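Local coordinates for protein putative Nitroreductase (Anabaena variabilis ATCC 29413, PDB 3EO7) that binds flavin mononucleotide and probably acts as an oxidoreductase of the nitroreductase family, at residues 213-218 and 273-278; 230-235 and 452-457. All coordinates share one frame; numbering follows the deposited sequence.

Interaction 1 (213-218 and 273-278)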
ATOM      1  N   PHE A 213      13.538  -9.580  -5.602  1.00 16.24           N
ATOM      2  CA  PHE A 213      14.105 -10.705  -4.860  1.00 16.14           C
ATOM      3  C   PHE A 213      13.634 -12.006  -5.515  1.00 16.65           C
ATOM      4  O   PHE A 213      12.659 -12.004  -6.251  1.00 16.01           O
ATOM      5  CB  PHE A 213      13.692 -10.652  -3.370  1.00 16.07           C
ATOM      6  CG  PHE A 213      12.203 -10.558  -3.153  1.00 15.81           C
ATOM      7  CD1 PHE A 213      11.397 -11.681  -3.273  1.00 15.79           C
ATOM      8  CD2 PHE A 213      11.611  -9.356  -2.842  1.00 15.62           C
ATOM      9  CE1 PHE A 213      10.024 -11.585  -3.089  1.00 16.49           C
ATOM     10  CE2 PHE A 213      10.238  -9.236  -2.656  1.00 17.38           C
ATOM     11  CZ  PHE A 213       9.437 -10.358  -2.773  1.00 15.92           C
ATOM     12  N   ILE A 214      14.324 -13.094  -5.193  1.00 14.91           N
ATOM     13  CA  ILE A 214      14.033 -14.433  -5.690  1.00 15.46           C
ATOM     14  C   ILE A 214      12.902 -14.992  -4.831  1.00 14.15           C
ATOM     15  O   ILE A 214      13.108 -15.415  -3.687  1.00 15.72           O
ATOM     16  CB  ILE A 214      15.287 -15.360  -5.680  1.00 16.88           C
ATOM     17  CG1 ILE A 214      16.426 -14.708  -6.498  1.00 19.92           C
ATOM     18  CG2 ILE A 214      14.932 -16.741  -6.213  1.00 17.37           C
ATOM     19  CD1 ILE A 214      17.796 -15.408  -6.339  1.00 17.74           C
ATOM     20  N   ASP A 215      11.690 -14.930  -5.377  1.00 14.38           N
ATOM     21  CA  ASP A 215      10.495 -15.354  -4.617  1.00 13.64           C
ATOM     22  C   ASP A 215      10.652 -16.719  -3.989  1.00 15.55           C
ATOM     23  O   ASP A 215      10.358 -16.891  -2.815  1.00 13.74           O
ATOM     24  CB  ASP A 215       9.227 -15.313  -5.469  1.00 16.02           C
ATOM     25  CG  ASP A 215       8.959 -13.933  -6.051  1.00 15.25           C
ATOM     26  OD1 ASP A 215       9.714 -13.514  -6.967  1.00 16.48           O
ATOM     27  OD2 ASP A 215       7.987 -13.299  -5.604  1.00 17.87           O
ATOM     28  N   GLU A 216      11.106 -17.681  -4.786  1.00 16.23           N
ATOM     29  CA  GLU A 216      11.284 -19.050  -4.313  1.00 15.30           C
ATOM     30  C   GLU A 216      12.139 -19.089  -3.033  1.00 15.30           C
ATOM     31  O   GLU A 216      11.846 -19.826  -2.083  1.00 16.68           O
ATOM     32  CB  GLU A 216      11.934 -19.898  -5.413  1.00 15.84           C
ATOM     33  CG  GLU A 216      12.103 -21.363  -5.042  1.00 19.64           C
ATOM     34  CD  GLU A 216      12.774 -22.194  -6.115  1.00 16.29           C
ATOM     35  OE1 GLU A 216      13.283 -21.656  -7.125  1.00 21.00           O
ATOM     36  OE2 GLU A 216      12.819 -23.425  -5.917  1.00 22.37           O
ATOM     37  N   ALA A 217      13.231 -18.327  -3.046  1.00 14.93           N
ATOM     38  CA  ALA A 217      14.194 -18.278  -1.949  1.00 14.85           C
ATOM     39  C   ALA A 217      13.655 -17.625  -0.721  1.00 15.70           C
ATOM     40  O   ALA A 217      13.899 -18.094   0.401  1.00 16.83           O
ATOM     41  CB  ALA A 217      15.489 -17.568  -2.403  1.00 13.77           C
ATOM     42  N   VAL A 218      12.942 -16.518  -0.900  1.00 16.28           N
ATOM     43  CA  VAL A 218      12.380 -15.815   0.245  1.00 14.60           C
ATOM     44  C   VAL A 218      11.284 -16.668   0.868  1.00 16.50           C
ATOM     45  O   VAL A 218      11.217 -16.806   2.093  1.00 14.10           O
ATOM     46  CB  VAL A 218      11.870 -14.433  -0.131  1.00 14.25           C
ATOM     47  CG1 VAL A 218      11.200 -13.770   1.076  1.00 15.04           C
ATOM     48  CG2 VAL A 218      13.018 -13.545  -0.692  1.00 17.89           C
ATOM     49  N   TYR A 273      -1.666 -18.584 -10.803  1.00 15.83           N
ATOM     50  CA  TYR A 273      -0.880 -18.601 -12.016  1.00 16.74           C
ATOM     51  C   TYR A 273      -0.103 -17.274 -12.113  1.00 17.75           C
ATOM     52  O   TYR A 273       1.126 -17.251 -12.297  1.00 14.87           O
ATOM     53  CB  TYR A 273      -1.758 -18.818 -13.253  1.00 16.06           C
ATOM     54  CG  TYR A 273      -0.926 -18.869 -14.526  1.00 13.58           C
ATOM     55  CD1 TYR A 273      -0.600 -17.707 -15.214  1.00 15.90           C
ATOM     56  CD2 TYR A 273      -0.476 -20.083 -15.037  1.00 16.03           C
ATOM     57  CE1 TYR A 273       0.183 -17.745 -16.342  1.00 13.70           C
ATOM     58  CE2 TYR A 273       0.280 -20.122 -16.181  1.00 13.16           C
ATOM     59  CZ  TYR A 273       0.643 -18.929 -16.823  1.00 16.52           C
ATOM     60  OH  TYR A 273       1.399 -18.959 -17.978  1.00 16.72           O
ATOM     61  N   PHE A 274      -0.811 -16.156 -11.952  1.00 14.17           N
ATOM     62  CA  PHE A 274      -0.173 -14.855 -12.114  1.00 14.42           C
ATOM     63  C   PHE A 274       0.945 -14.609 -11.085  1.00 14.59           C
ATOM     64  O   PHE A 274       2.045 -14.155 -11.459  1.00 15.09           O
ATOM     65  CB  PHE A 274      -1.218 -13.755 -12.086  1.00 17.48           C
ATOM     66  CG  PHE A 274      -0.681 -12.401 -12.410  1.00 15.21           C
ATOM     67  CD1 PHE A 274       0.079 -12.180 -13.544  1.00 16.51           C
ATOM     68  CD2 PHE A 274      -1.009 -11.317 -11.614  1.00 18.76           C
ATOM     69  CE1 PHE A 274       0.564 -10.895 -13.848  1.00 15.98           C
ATOM     70  CE2 PHE A 274      -0.556 -10.031 -11.938  1.00 19.76           C
ATOM     71  CZ  PHE A 274       0.254  -9.835 -13.039  1.00 17.28           C
ATOM     72  N   HIS A 275       0.705 -14.984  -9.844  1.00 15.75           N
ATOM     73  CA  HIS A 275       1.728 -14.796  -8.816  1.00 16.46           C
ATOM     74  C   HIS A 275       2.968 -15.635  -9.132  1.00 16.61           C
ATOM     75  O   HIS A 275       4.086 -15.154  -9.024  1.00 15.56           O
ATOM     76  CB  HIS A 275       1.238 -15.137  -7.414  1.00 16.45           C
ATOM     77  CG  HIS A 275       2.248 -14.823  -6.369  1.00 17.05           C
ATOM     78  ND1 HIS A 275       2.509 -13.528  -5.963  1.00 16.13           N
ATOM     79  CD2 HIS A 275       3.144 -15.615  -5.727  1.00 18.89           C
ATOM     80  CE1 HIS A 275       3.520 -13.547  -5.104  1.00 17.05           C
ATOM     81  NE2 HIS A 275       3.898 -14.802  -4.921  1.00 14.96           N
ATOM     82  N   HIS A 276       2.767 -16.878  -9.564  1.00 16.23           N
ATOM     83  CA  HIS A 276       3.894 -17.730  -9.884  1.00 15.72           C
ATOM     84  C   HIS A 276       4.544 -17.433 -11.226  1.00 16.52           C
ATOM     85  O   HIS A 276       5.610 -17.968 -11.517  1.00 17.55           O
ATOM     86  CB  HIS A 276       3.495 -19.192  -9.799  1.00 14.63           C
ATOM     87  CG  HIS A 276       3.346 -19.665  -8.392  1.00 14.92           C
ATOM     88  ND1 HIS A 276       4.254 -20.528  -7.800  1.00 17.82           N
ATOM     89  CD2 HIS A 276       2.438 -19.351  -7.438  1.00 16.51           C
ATOM     90  CE1 HIS A 276       3.877 -20.756  -6.551  1.00 16.26           C
ATOM     91  NE2 HIS A 276       2.794 -20.035  -6.294  1.00 15.81           N
ATOM     92  N   HIS A 277       3.918 -16.558 -12.015  1.00 15.15           N
ATOM     93  CA  HIS A 277       4.472 -16.147 -13.287  1.00 16.50           C
ATOM     94  C   HIS A 277       4.916 -14.672 -13.287  1.00 18.61           C
ATOM     95  O   HIS A 277       5.012 -14.034 -14.337  1.00 18.92           O
ATOM     96  CB  HIS A 277       3.512 -16.463 -14.419  1.00 16.51           C
ATOM     97  CG  HIS A 277       3.398 -17.926 -14.704  1.00 13.12           C
ATOM     98  ND1 HIS A 277       2.727 -18.789 -13.860  1.00 15.99           N
ATOM     99  CD2 HIS A 277       3.879 -18.682 -15.719  1.00 16.46           C
ATOM    100  CE1 HIS A 277       2.804 -20.014 -14.341  1.00 16.07           C
ATOM    101  NE2 HIS A 277       3.479 -19.980 -15.477  1.00 12.88           N
ATOM    102  N   THR A 278       5.142 -14.136 -12.087  1.00 17.40           N
ATOM    103  CA  THR A 278       5.718 -12.813 -11.921  1.00 18.34           C
ATOM    104  C   THR A 278       6.933 -12.913 -11.006  1.00 16.25           C
ATOM    105  O   THR A 278       7.418 -11.915 -10.462  1.00 17.13           O
ATOM    106  CB  THR A 278       4.737 -11.775 -11.367  1.00 17.08           C
ATOM    107  OG1 THR A 278       4.036 -12.286 -10.229  1.00 17.50           O
ATOM    108  CG2 THR A 278       3.733 -11.353 -12.468  1.00 16.10           C
TER
HETATM  109  O   HOH W   1       6.393 -14.514  -3.619  1.00 14.16           O

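Interaction 2 (230-235 and 452-457)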
ATOM      1  N   GLY A 230       2.826 -15.784  -0.192  1.00 15.40           N
ATOM      2  CA  GLY A 230       4.068 -15.402  -0.857  1.00 15.82           C
ATOM      3  C   GLY A 230       4.534 -14.012  -0.496  1.00 15.75           C
ATOM      4  O   GLY A 230       3.743 -13.081  -0.383  1.00 15.69           O
ATOM      5  N   ALA A 231       5.835 -13.895  -0.291  1.00 16.60           N
ATOM      6  CA  ALA A 231       6.477 -12.625  -0.013  1.00 16.01           C
ATOM      7  C   ALA A 231       6.301 -11.646  -1.182  1.00 15.30           C
ATOM      8  O   ALA A 231       6.486 -12.021  -2.343  1.00 17.39           O
ATOM      9  CB  ALA A 231       7.973 -12.862   0.227  1.00 13.20           C
ATOM     10  N   ILE A 232       5.915 -10.404  -0.877  1.00 15.32           N
ATOM     11  CA  ILE A 232       5.840  -9.386  -1.923  1.00 15.08           C
ATOM     12  C   ILE A 232       6.676  -8.126  -1.641  1.00 16.85           C
ATOM     13  O   ILE A 232       6.841  -7.289  -2.522  1.00 16.41           O
ATOM     14  CB  ILE A 232       4.393  -9.078  -2.393  1.00 15.60           C
ATOM     15  CG1 ILE A 232       3.512  -8.694  -1.215  1.00 16.57           C
ATOM     16  CG2 ILE A 232       3.838 -10.299  -3.179  1.00 18.26           C
ATOM     17  CD1 ILE A 232       2.062  -8.298  -1.600  1.00 14.45           C
ATOM     18  N   ALA A 233       7.201  -7.998  -0.426  1.00 15.68           N
ATOM     19  CA  ALA A 233       8.102  -6.914  -0.096  1.00 14.61           C
ATOM     20  C   ALA A 233       9.038  -7.340   1.043  1.00 14.10           C
ATOM     21  O   ALA A 233       8.597  -7.929   2.026  1.00 16.05           O
ATOM     22  CB  ALA A 233       7.343  -5.612   0.301  1.00 13.70           C
ATOM     23  N   VAL A 234      10.321  -7.031   0.868  1.00 14.33           N
ATOM     24  CA  VAL A 234      11.388  -7.239   1.848  1.00 15.12           C
ATOM     25  C   VAL A 234      11.860  -5.829   2.245  1.00 15.17           C
ATOM     26  O   VAL A 234      12.143  -5.007   1.384  1.00 16.71           O
ATOM     27  CB  VAL A 234      12.531  -8.123   1.319  1.00 16.97           C
ATOM     28  CG1 VAL A 234      13.695  -8.190   2.336  1.00 15.20           C
ATOM     29  CG2 VAL A 234      12.002  -9.566   0.984  1.00 13.54           C
ATOM     30  N   LEU A 235      11.926  -5.577   3.541  1.00 14.46           N
ATOM     31  CA  LEU A 235      12.281  -4.252   4.055  1.00 15.47           C
ATOM     32  C   LEU A 235      13.267  -4.279   5.216  1.00 16.43           C
ATOM     33  O   LEU A 235      12.869  -4.319   6.373  1.00 16.83           O
ATOM     34  CB  LEU A 235      11.015  -3.449   4.462  1.00 20.21           C
ATOM     35  CG  LEU A 235       9.887  -3.278   3.444  1.00 28.83           C
ATOM     36  CD1 LEU A 235       8.794  -4.300   3.637  1.00 20.88           C
ATOM     37  CD2 LEU A 235       9.282  -1.873   3.549  1.00 22.43           C
ATOM     38  N   VAL A 452       5.769  -5.870 -12.591  1.00 16.46           N
ATOM     39  CA  VAL A 452       5.466  -4.459 -12.349  1.00 15.82           C
ATOM     40  C   VAL A 452       4.040  -4.298 -11.814  1.00 15.96           C
ATOM     41  O   VAL A 452       3.759  -3.352 -11.073  1.00 16.03           O
ATOM     42  CB  VAL A 452       5.636  -3.566 -13.616  1.00 13.96           C
ATOM     43  CG1 VAL A 452       4.444  -3.739 -14.607  1.00 14.38           C
ATOM     44  CG2 VAL A 452       5.841  -2.056 -13.182  1.00 15.44           C
ATOM     45  N   TYR A 453       3.155  -5.244 -12.135  1.00 14.92           N
ATOM     46  CA  TYR A 453       1.785  -5.184 -11.664  1.00 14.64           C
ATOM     47  C   TYR A 453       1.740  -5.097 -10.144  1.00 13.47           C
ATOM     48  O   TYR A 453       0.923  -4.337  -9.580  1.00 16.03           O
ATOM     49  CB  TYR A 453       0.994  -6.400 -12.165  1.00 16.49           C
ATOM     50  CG  TYR A 453      -0.504  -6.173 -12.179  1.00 11.59           C
ATOM     51  CD1 TYR A 453      -1.121  -5.575 -13.256  1.00 16.52           C
ATOM     52  CD2 TYR A 453      -1.286  -6.575 -11.117  1.00 15.33           C
ATOM     53  CE1 TYR A 453      -2.505  -5.375 -13.300  1.00 18.00           C
ATOM     54  CE2 TYR A 453      -2.657  -6.423 -11.152  1.00 15.62           C
ATOM     55  CZ  TYR A 453      -3.255  -5.788 -12.247  1.00 17.86           C
ATOM     56  OH  TYR A 453      -4.604  -5.636 -12.264  1.00 16.00           O
ATOM     57  N   ARG A 454       2.573  -5.906  -9.474  1.00 17.25           N
ATOM     58  CA  ARG A 454       2.677  -5.851  -8.017  1.00 17.33           C
ATOM     59  C   ARG A 454       3.119  -4.451  -7.558  1.00 16.90           C
ATOM     60  O   ARG A 454       2.552  -3.869  -6.664  1.00 15.40           O
ATOM     61  CB  ARG A 454       3.758  -6.813  -7.517  1.00 16.90           C
ATOM     62  CG  ARG A 454       3.563  -8.238  -7.868  1.00 19.11           C
ATOM     63  CD  ARG A 454       4.669  -9.028  -7.137  1.00 20.30           C
ATOM     64  NE  ARG A 454       4.736 -10.387  -7.603  1.00 20.93           N
ATOM     65  CZ  ARG A 454       5.597 -11.303  -7.136  1.00 19.81           C
ATOM     66  NH1 ARG A 454       6.457 -10.979  -6.177  1.00 18.35           N
ATOM     67  NH2 ARG A 454       5.573 -12.524  -7.628  1.00 18.47           N
ATOM     68  N   TYR A 455       4.153  -3.950  -8.221  1.00 15.45           N
ATOM     69  CA  TYR A 455       4.782  -2.682  -7.858  1.00 15.76           C
ATOM     70  C   TYR A 455       3.807  -1.533  -7.970  1.00 16.22           C
ATOM     71  O   TYR A 455       3.747  -0.659  -7.100  1.00 15.70           O
ATOM     72  CB  TYR A 455       5.995  -2.385  -8.720  1.00 16.24           C
ATOM     73  CG  TYR A 455       7.134  -3.408  -8.699  1.00 13.89           C
ATOM     74  CD1 TYR A 455       7.401  -4.196  -7.580  1.00 17.04           C
ATOM     75  CD2 TYR A 455       8.023  -3.488  -9.768  1.00 17.26           C
ATOM     76  CE1 TYR A 455       8.457  -5.046  -7.562  1.00 14.66           C
ATOM     77  CE2 TYR A 455       9.112  -4.364  -9.768  1.00 16.80           C
ATOM     78  CZ  TYR A 455       9.328  -5.156  -8.643  1.00 14.70           C
ATOM     79  OH  TYR A 455      10.408  -6.026  -8.575  1.00 15.74           O
ATOM     80  N   LEU A 456       3.045  -1.528  -9.046  1.00 16.64           N
ATOM     81  CA  LEU A 456       2.089  -0.447  -9.289  1.00 15.15           C
ATOM     82  C   LEU A 456       1.031  -0.362  -8.187  1.00 16.70           C
ATOM     83  O   LEU A 456       0.706   0.739  -7.689  1.00 16.32           O
ATOM     84  CB  LEU A 456       1.369  -0.646 -10.640  1.00 15.40           C
ATOM     85  CG  LEU A 456       2.191  -0.531 -11.907  1.00 16.61           C
ATOM     86  CD1 LEU A 456       1.423  -0.967 -13.173  1.00 16.44           C
ATOM     87  CD2 LEU A 456       2.750   0.923 -12.021  1.00 19.26           C
ATOM     88  N   HIS A 457       0.463  -1.515  -7.847  1.00 15.40           N
ATOM     89  CA  HIS A 457      -0.629  -1.583  -6.886  1.00 15.63           C
ATOM     90  C   HIS A 457      -0.099  -1.290  -5.485  1.00 16.69           C
ATOM     91  O   HIS A 457      -0.736  -0.556  -4.735  1.00 17.08           O
ATOM     92  CB  HIS A 457      -1.365  -2.927  -7.004  1.00 14.17           C
ATOM     93  CG  HIS A 457      -2.278  -2.990  -8.182  1.00 17.49           C
ATOM     94  ND1 HIS A 457      -1.829  -3.248  -9.467  1.00 14.86           N
ATOM     95  CD2 HIS A 457      -3.612  -2.789  -8.283  1.00 17.52           C
ATOM     96  CE1 HIS A 457      -2.856  -3.223 -10.296  1.00 18.52           C
ATOM     97  NE2 HIS A 457      -3.945  -2.928  -9.614  1.00 16.36           N
TER
HETATM   98  O   HOH W   2       7.387  -8.318  -5.060  1.00 15.76           O

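Interaction 1 (213-218 and 273-278)
The first turn of helix 215-222 faces the last turn of helix 270-276, with the CA atoms of Asp215 and His276 8.8 Å apart at their closest. No direct hydrogen bond joins the two segments, and little surface is buried between them. Asp215 and His275 carry the contact through a water. Asp215 points its CB toward the other helix end. Its OD2 stands 4.4 Å from NE2 of His275, too far for a direct bond. Water 1 fills the step: it donates to Asp215 OD2 at 2.8 Å and lies 2.8 Å from His275 NE2, at the edge of the imidazole and in its plane. OD2 also has a salt bridge with Arg454. The ring reaches this water because CG is anti to the backbone N of His275 (chi1 -175°). ND1, on the other side of the ring, is hydrogen-bonded to the hydroxyl of Tyr182, so both ring nitrogens have polar partners and the rotation of the ring is probably fixed. The second oxygen of Asp215, OD1, lies 4.5 Å from the carbonyl O of Thr278. The two oxygens are joined indirectly, since Arg451 NH1 makes a salt bridge with Asp215 OD1 and a hydrogen bond with Thr278 O. OD1 also accepts from the backbone N of Ile280. The buried carboxylate is therefore well supplied with donors, which would be expected to keep it ionised. Helix 270-276 ends just before His277. There His277 ND1 donates to the carbonyl O of Tyr273 at 2.7 Å, and the imidazole lies over the face of the Tyr273 ring. Strand 229-239 is packed on by both segments: Phe213 and Val218 pack on Ala231, and His275 packs on Ile232. Helix 144-150 covers Ala217 and Val218.

Interaction 2 (230-235 and 452-457)
Arg454 sets CG beside its backbone N and anti to the carbonyl carbon (chi1 -59°), then runs extended from CG to NE, which carries its guanidinium out from helix 452-473 toward strand 229-239. Ile232 has CG1 between its backbone N and carbonyl carbon (chi1 55°), which leaves CG2 to meet the arginine. The two side chains cross obliquely. CG2 of Ile232 comes within 4.0 Å of Arg454 NH1, and the carbonyl O of Ala231 lies 4.0 Å from the same nitrogen. Both are loose contacts, and no direct hydrogen bond crosses between the segments. The polar link is water 2. It donates to the carbonyl O of Ile232 at 2.8 Å and accepts from Arg454 NH1 at 3.0 Å, lying in the guanidinium plane at its edge. The strand has a classic beta bulge here: Ile232 and Ala233 both face Val166 of the neighbouring strand 162-169. Both strands belong to an antiparallel sheet. Segment 230-235 lies in the first nitroreductase-family region and segment 452-457 in the second. The contact thus joins the two family regions within one chain. NH1 of Arg454 also forms a salt bridge with Asp215, and NH2 probably donates a hydrogen bond to Thr278 OG1. These partners and the water grip NH1 and NH2 at several points, and NE is hydrogen-bonded as well. Along the helix, His457 ND1 donates to the carbonyl O of Tyr453 at 3.0 Å, with an N-H...O angle of 155°. The acceptor lies in the imidazole plane. CE1 of His457 also sits 3.2 Å above the face of the Tyr453 ring, toward its rim. On the far end of that tyrosine, OH is hydrogen-bonded to His14. Ile232 also packs on Thr189 and His457 on Cys186, both of helix 181-202.

How the interactions relate
The centres of interactions 1 and 2 lie about 10 Å apart, and the two contacts touch. Arg454 of interaction 2 links them: its NH1 meets Asp215 OD2 in a 2.8 Å salt bridge. Along the chain the segments alternate: 213-218, then 230-235, then 273-278, and much later 452-457. Helix 215-222, strand 229-239 and helix 270-276 follow one another, so the first three segments are close in sequence. Helix 452-473 comes from the second nitroreductase-family region and meets this group. Together the contacts tie the two regions through one buried polar cluster. The side chain of Ile232 lies about 12 Å from the bound flavin mononucleotide.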